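Local coordinates for protein SusD homolog (Bacteroides thetaiotaomicron VPI-5482, PDB 3IV0) that probably binds glycans at the outer membrane as a member of the SusD family, although its own ligand is not known, at residues I256-Q270 against N358-A370. Numbering follows the deposited sequence.
Sequences IFAGGSDEGLFEIAQ and NSGNQIVFRYAGA
Glu267 OE1 is gripped by two donors: Asn361 ND2 at 2.9 Å, almost straight (174°) and within the amide plane of Asn361, and the backbone N of Gly260 at 2.8 Å, which takes the syn lone pair. The carboxylate projects, beside Ile363, from one face of a two-stranded antiparallel sheet, strands 264-268 and 362-366, which joins distant parts of the chain among the helices of the SusD fold. An alanine in place of Glu267 would probably leave the Asn361 amide and the Gly260 N-H without their shared acceptor and uncover the CD1 methyl of Ile363, which packs 3.4 Å from Glu267 CD. Asparagine suits position 361 because one amide both donates, through ND2, and accepts, through OD1 from Gln270 N, joining the segments just past the strand ends. Two classic bulges kink the sheet: Leu265 N and Phe266 N share Phe365 O, while Phe266 O accepts from Phe365 N and, weakly, from Val364 N. Phe266 and Phe365 pack on Leu133, and Val364 on Phe137, of helix 117-142. Arg366 occupies the N-cap position of helix 367-381. With CG set between its backbone N and carbonyl carbon (chi1 64°), its extended chain carries NH1 to a salt bridge with Glu263 OE2 (2.8 Å); a long cationic side chain suits this cluster of acids, for Glu422 and Glu426 also pair with the guanidinium, and Arg398 holds the other oxygen of Glu263. Phe257 stands with its ring perpendicular to the guanidinium, CZ lying 3.5 Å above one face of that plane.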
loop_
_atom_site.group_PDB
_atom_site.type_symbol
_atom_site.label_atom_id
_atom_site.label_comp_id
_atom_site.label_asym_id
_atom_site.label_seq_id
_atom_site.Cartn_x
_atom_site.Cartn_y
_atom_site.Cartn_z
ATOM N N ILE A 256 3.154 -4.539 -15.685
ATOM C CA ILE A 256 2.464 -4.414 -14.395
ATOM C C ILE A 256 2.823 -3.105 -13.725
ATOM O O ILE A 256 1.965 -2.308 -13.328
ATOM C CB ILE A 256 2.781 -5.560 -13.418
ATOM C CG1 ILE A 256 2.516 -6.930 -14.032
ATOM C CG2 ILE A 256 1.989 -5.346 -12.109
ATOM C CD1 ILE A 256 3.020 -8.124 -13.170
ATOM N N PHE A 257 4.124 -2.849 -13.604
ATOM C CA PHE A 257 4.590 -1.712 -12.834
ATOM C C PHE A 257 4.546 -0.365 -13.532
ATOM O O PHE A 257 4.619 0.682 -12.869
ATOM C CB PHE A 257 5.919 -2.045 -12.141
ATOM C CG PHE A 257 5.793 -3.255 -11.278
ATOM C CD1 PHE A 257 4.912 -3.239 -10.193
ATOM C CD2 PHE A 257 6.398 -4.444 -11.609
ATOM C CE1 PHE A 257 4.722 -4.370 -9.429
ATOM C CE2 PHE A 257 6.179 -5.589 -10.829
ATOM C CZ PHE A 257 5.313 -5.528 -9.768
ATOM N N ALA A 258 4.301 -0.355 -14.846
ATOM C CA ALA A 258 4.044 0.879 -15.554
ATOM C C ALA A 258 2.707 1.452 -15.110
ATOM O O ALA A 258 2.503 2.677 -15.128
ATOM C CB ALA A 258 3.999 0.626 -17.050
ATOM N N GLY A 259 1.791 0.560 -14.739
ATOM C CA GLY A 259 0.442 0.958 -14.383
ATOM C C GLY A 259 -0.522 0.738 -15.506
ATOM O O GLY A 259 -0.123 0.672 -16.683
ATOM N N GLY A 260 -1.797 0.635 -15.145
ATOM C CA GLY A 260 -2.838 0.446 -16.118
ATOM C C GLY A 260 -2.940 -0.952 -16.702
ATOM O O GLY A 260 -3.674 -1.164 -17.669
ATOM N N SER A 261 -2.284 -1.933 -16.101
ATOM C CA SER A 261 -2.355 -3.303 -16.577
ATOM C C SER A 261 -3.591 -4.021 -16.067
ATOM O O SER A 261 -4.261 -3.569 -15.138
ATOM C CB SER A 261 -1.127 -4.127 -16.148
ATOM O OG SER A 261 -1.287 -4.598 -14.805
ATOM N N ASP A 262 -3.844 -5.202 -16.619
ATOM C CA ASP A 262 -4.991 -6.001 -16.186
ATOM C C ASP A 262 -4.783 -6.664 -14.815
ATOM O O ASP A 262 -5.667 -7.347 -14.331
ATOM C CB ASP A 262 -5.289 -7.132 -17.179
ATOM C CG ASP A 262 -5.965 -6.649 -18.465
ATOM O OD1 ASP A 262 -6.189 -5.442 -18.630
ATOM O OD2 ASP A 262 -6.306 -7.522 -19.288
ATOM N N GLU A 263 -3.609 -6.489 -14.205
ATOM C CA GLU A 263 -3.337 -7.035 -12.900
ATOM C C GLU A 263 -3.578 -5.981 -11.815
ATOM O O GLU A 263 -3.744 -6.326 -10.636
ATOM C CB GLU A 263 -1.898 -7.568 -12.845
ATOM C CG GLU A 263 -1.614 -8.329 -11.602
ATOM C CD GLU A 263 -0.375 -9.171 -11.607
ATOM O OE1 GLU A 263 0.048 -9.621 -12.686
ATOM O OE2 GLU A 263 0.106 -9.468 -10.475
ATOM N N GLY A 264 -3.610 -4.714 -12.177
ATOM C CA GLY A 264 -3.746 -3.677 -11.165
ATOM C C GLY A 264 -5.136 -3.690 -10.548
ATOM O O GLY A 264 -6.132 -3.902 -11.242
ATOM N N LEU A 265 -5.235 -3.468 -9.246
ATOM C CA LEU A 265 -6.528 -3.272 -8.596
ATOM C C LEU A 265 -6.660 -1.814 -8.146
ATOM O O LEU A 265 -7.768 -1.266 -8.260
ATOM C CB LEU A 265 -6.763 -4.245 -7.428
ATOM C CG LEU A 265 -6.869 -5.711 -7.844
ATOM C CD1 LEU A 265 -7.003 -6.593 -6.606
ATOM C CD2 LEU A 265 -7.982 -5.970 -8.819
ATOM N N PHE A 266 -5.645 -1.182 -7.571
ATOM C CA PHE A 266 -5.704 0.268 -7.320
ATOM C C PHE A 266 -4.306 0.785 -7.440
ATOM O O PHE A 266 -3.356 0.193 -6.889
ATOM C CB PHE A 266 -6.349 0.657 -5.980
ATOM C CG PHE A 266 -6.528 2.134 -5.860
ATOM C CD1 PHE A 266 -7.406 2.772 -6.733
ATOM C CD2 PHE A 266 -5.738 2.899 -5.048
ATOM C CE1 PHE A 266 -7.520 4.143 -6.725
ATOM C CE2 PHE A 266 -5.842 4.281 -5.051
ATOM C CZ PHE A 266 -6.735 4.898 -5.907
ATOM N N GLU A 267 -4.155 1.925 -8.105
ATOM C CA GLU A 267 -2.866 2.551 -8.392
ATOM C C GLU A 267 -2.961 4.049 -8.193
ATOM O O GLU A 267 -4.017 4.626 -8.405
ATOM C CB GLU A 267 -2.443 2.238 -9.842
ATOM C CG GLU A 267 -2.591 0.777 -10.194
ATOM C CD GLU A 267 -2.336 0.467 -11.657
ATOM O OE1 GLU A 267 -2.042 1.386 -12.449
ATOM O OE2 GLU A 267 -2.480 -0.729 -12.000
ATOM N N ILE A 268 -1.852 4.643 -7.771
ATOM C CA ILE A 268 -1.686 6.083 -7.686
ATOM C C ILE A 268 -1.014 6.524 -8.970
ATOM O O ILE A 268 0.022 5.987 -9.357
ATOM C CB ILE A 268 -0.806 6.460 -6.463
ATOM C CG1 ILE A 268 -1.423 5.980 -5.139
ATOM C CG2 ILE A 268 -0.609 7.989 -6.387
ATOM C CD1 ILE A 268 -0.437 5.860 -3.956
ATOM N N ALA A 269 -1.601 7.492 -9.679
ATOM C CA ALA A 269 -1.159 7.862 -10.996
ATOM C C ALA A 269 0.106 8.710 -10.971
ATOM O O ALA A 269 0.194 9.688 -10.230
ATOM C CB ALA A 269 -2.297 8.663 -11.706
ATOM N N GLN A 270 1.080 8.324 -11.790
ATOM C CA GLN A 270 2.187 9.195 -12.149
ATOM C C GLN A 270 2.046 9.530 -13.627
ATOM O O GLN A 270 1.667 8.688 -14.437
ATOM C CB GLN A 270 3.557 8.526 -11.912
ATOM C CG GLN A 270 4.619 9.516 -11.513
ATOM C CD GLN A 270 5.996 8.941 -11.301
ATOM O OE1 GLN A 270 6.274 7.750 -11.563
ATOM N NE2 GLN A 270 6.866 9.770 -10.830
ATOM N N ASN A 358 11.571 4.732 -12.468
ATOM C CA ASN A 358 10.207 4.260 -12.475
ATOM C C ASN A 358 9.209 5.386 -12.743
ATOM O O ASN A 358 8.762 6.067 -11.822
ATOM C CB ASN A 358 9.877 3.510 -11.180
ATOM C CG ASN A 358 8.500 2.863 -11.239
ATOM O OD1 ASN A 358 7.826 2.952 -12.266
ATOM N ND2 ASN A 358 8.102 2.173 -10.176
ATOM N N SER A 359 8.875 5.573 -14.015
ATOM C CA SER A 359 7.863 6.522 -14.463
ATOM C C SER A 359 6.449 5.993 -14.310
ATOM O O SER A 359 5.468 6.683 -14.636
ATOM C CB SER A 359 8.104 6.839 -15.940
ATOM O OG SER A 359 7.859 5.678 -16.711
ATOM N N GLY A 360 6.304 4.799 -13.760
ATOM C CA GLY A 360 5.012 4.153 -13.651
ATOM C C GLY A 360 4.194 4.617 -12.475
ATOM O O GLY A 360 4.667 5.319 -11.588
ATOM N N ASN A 361 2.943 4.190 -12.470
ATOM C CA ASN A 361 2.050 4.386 -11.312
ATOM C C ASN A 361 2.580 3.624 -10.118
ATOM O O ASN A 361 3.271 2.636 -10.279
ATOM C CB ASN A 361 0.628 3.883 -11.635
ATOM C CG ASN A 361 -0.029 4.599 -12.782
ATOM O OD1 ASN A 361 0.388 5.686 -13.188
ATOM N ND2 ASN A 361 -1.061 3.989 -13.318
ATOM N N GLN A 362 2.234 4.051 -8.916
ATOM C CA GLN A 362 2.509 3.273 -7.727
ATOM C C GLN A 362 1.395 2.273 -7.594
ATOM O O GLN A 362 0.205 2.631 -7.563
ATOM C CB GLN A 362 2.587 4.167 -6.491
ATOM C CG GLN A 362 2.683 3.400 -5.174
ATOM C CD GLN A 362 4.009 2.741 -4.890
ATOM O OE1 GLN A 362 5.044 3.166 -5.371
ATOM N NE2 GLN A 362 3.969 1.684 -4.076
ATOM N N ILE A 363 1.752 0.991 -7.476
ATOM C CA ILE A 363 0.743 -0.064 -7.459
ATOM C C ILE A 363 0.327 -0.409 -6.046
ATOM O O ILE A 363 1.039 -1.183 -5.363
ATOM C CB ILE A 363 1.214 -1.335 -8.144
ATOM C CG1 ILE A 363 1.752 -1.033 -9.556
ATOM C CG2 ILE A 363 0.061 -2.328 -8.261
ATOM C CD1 ILE A 363 0.802 -0.243 -10.531
ATOM N N VAL A 364 -0.797 0.131 -5.571
ATOM C CA VAL A 364 -1.191 0.010 -4.186
ATOM C C VAL A 364 -1.728 -1.387 -3.913
ATOM O O VAL A 364 -1.300 -2.049 -2.939
ATOM C CB VAL A 364 -2.238 1.083 -3.822
ATOM C CG1 VAL A 364 -2.760 0.874 -2.378
ATOM C CG2 VAL A 364 -1.638 2.476 -3.955
ATOM N N PHE A 365 -2.649 -1.851 -4.725
ATOM C CA PHE A 365 -3.220 -3.181 -4.619
ATOM C C PHE A 365 -3.155 -3.793 -5.990
ATOM O O PHE A 365 -3.534 -3.161 -6.990
ATOM C CB PHE A 365 -4.680 -3.134 -4.179
ATOM C CG PHE A 365 -4.922 -2.472 -2.839
ATOM C CD1 PHE A 365 -4.187 -2.809 -1.697
ATOM C CD2 PHE A 365 -5.969 -1.538 -2.710
ATOM C CE1 PHE A 365 -4.444 -2.217 -0.496
ATOM C CE2 PHE A 365 -6.223 -0.947 -1.467
ATOM C CZ PHE A 365 -5.437 -1.276 -0.383
ATOM N N ARG A 366 -2.723 -5.044 -6.085
ATOM C CA ARG A 366 -2.828 -5.738 -7.364
ATOM C C ARG A 366 -3.283 -7.181 -7.197
ATOM O O ARG A 366 -3.377 -7.707 -6.070
ATOM C CB ARG A 366 -1.567 -5.653 -8.191
ATOM C CG ARG A 366 -0.389 -6.322 -7.589
ATOM C CD ARG A 366 0.809 -6.239 -8.561
ATOM N NE ARG A 366 2.053 -6.614 -7.895
ATOM C CZ ARG A 366 2.670 -7.788 -8.044
ATOM N NH1 ARG A 366 2.187 -8.748 -8.795
ATOM N NH2 ARG A 366 3.807 -7.990 -7.414
ATOM N N TYR A 367 -3.631 -7.818 -8.302
ATOM C CA TYR A 367 -4.362 -9.075 -8.264
ATOM C C TYR A 367 -3.569 -10.188 -7.592
ATOM O O TYR A 367 -4.147 -10.964 -6.842
ATOM C CB TYR A 367 -4.805 -9.412 -9.673
ATOM C CG TYR A 367 -5.745 -10.579 -9.832
ATOM C CD1 TYR A 367 -6.910 -10.718 -9.080
ATOM C CD2 TYR A 367 -5.513 -11.512 -10.825
ATOM C CE1 TYR A 367 -7.762 -11.806 -9.285
ATOM C CE2 TYR A 367 -6.388 -12.561 -11.070
ATOM C CZ TYR A 367 -7.469 -12.714 -10.276
ATOM O OH TYR A 367 -8.329 -13.765 -10.514
ATOM N N ALA A 368 -2.252 -10.268 -7.775
ATOM C CA ALA A 368 -1.490 -11.319 -7.105
ATOM C C ALA A 368 -1.585 -11.152 -5.605
ATOM O O ALA A 368 -1.684 -12.140 -4.864
ATOM C CB ALA A 368 0.007 -11.305 -7.526
ATOM N N GLY A 369 -1.488 -9.909 -5.134
ATOM C CA GLY A 369 -1.638 -9.633 -3.700
ATOM C C GLY A 369 -2.969 -10.091 -3.161
ATOM O O GLY A 369 -3.030 -10.730 -2.097
ATOM N N ALA A 370 -4.048 -9.750 -3.849
ATOM C CA ALA A 370 -5.383 -10.094 -3.413
ATOM C C ALA A 370 -5.612 -11.597 -3.393
ATOM O O ALA A 370 -6.195 -12.101 -2.448
ATOM C CB ALA A 370 -6.410 -9.400 -4.286
HETATM O O HOH W 1 5.411 1.040 -10.230
#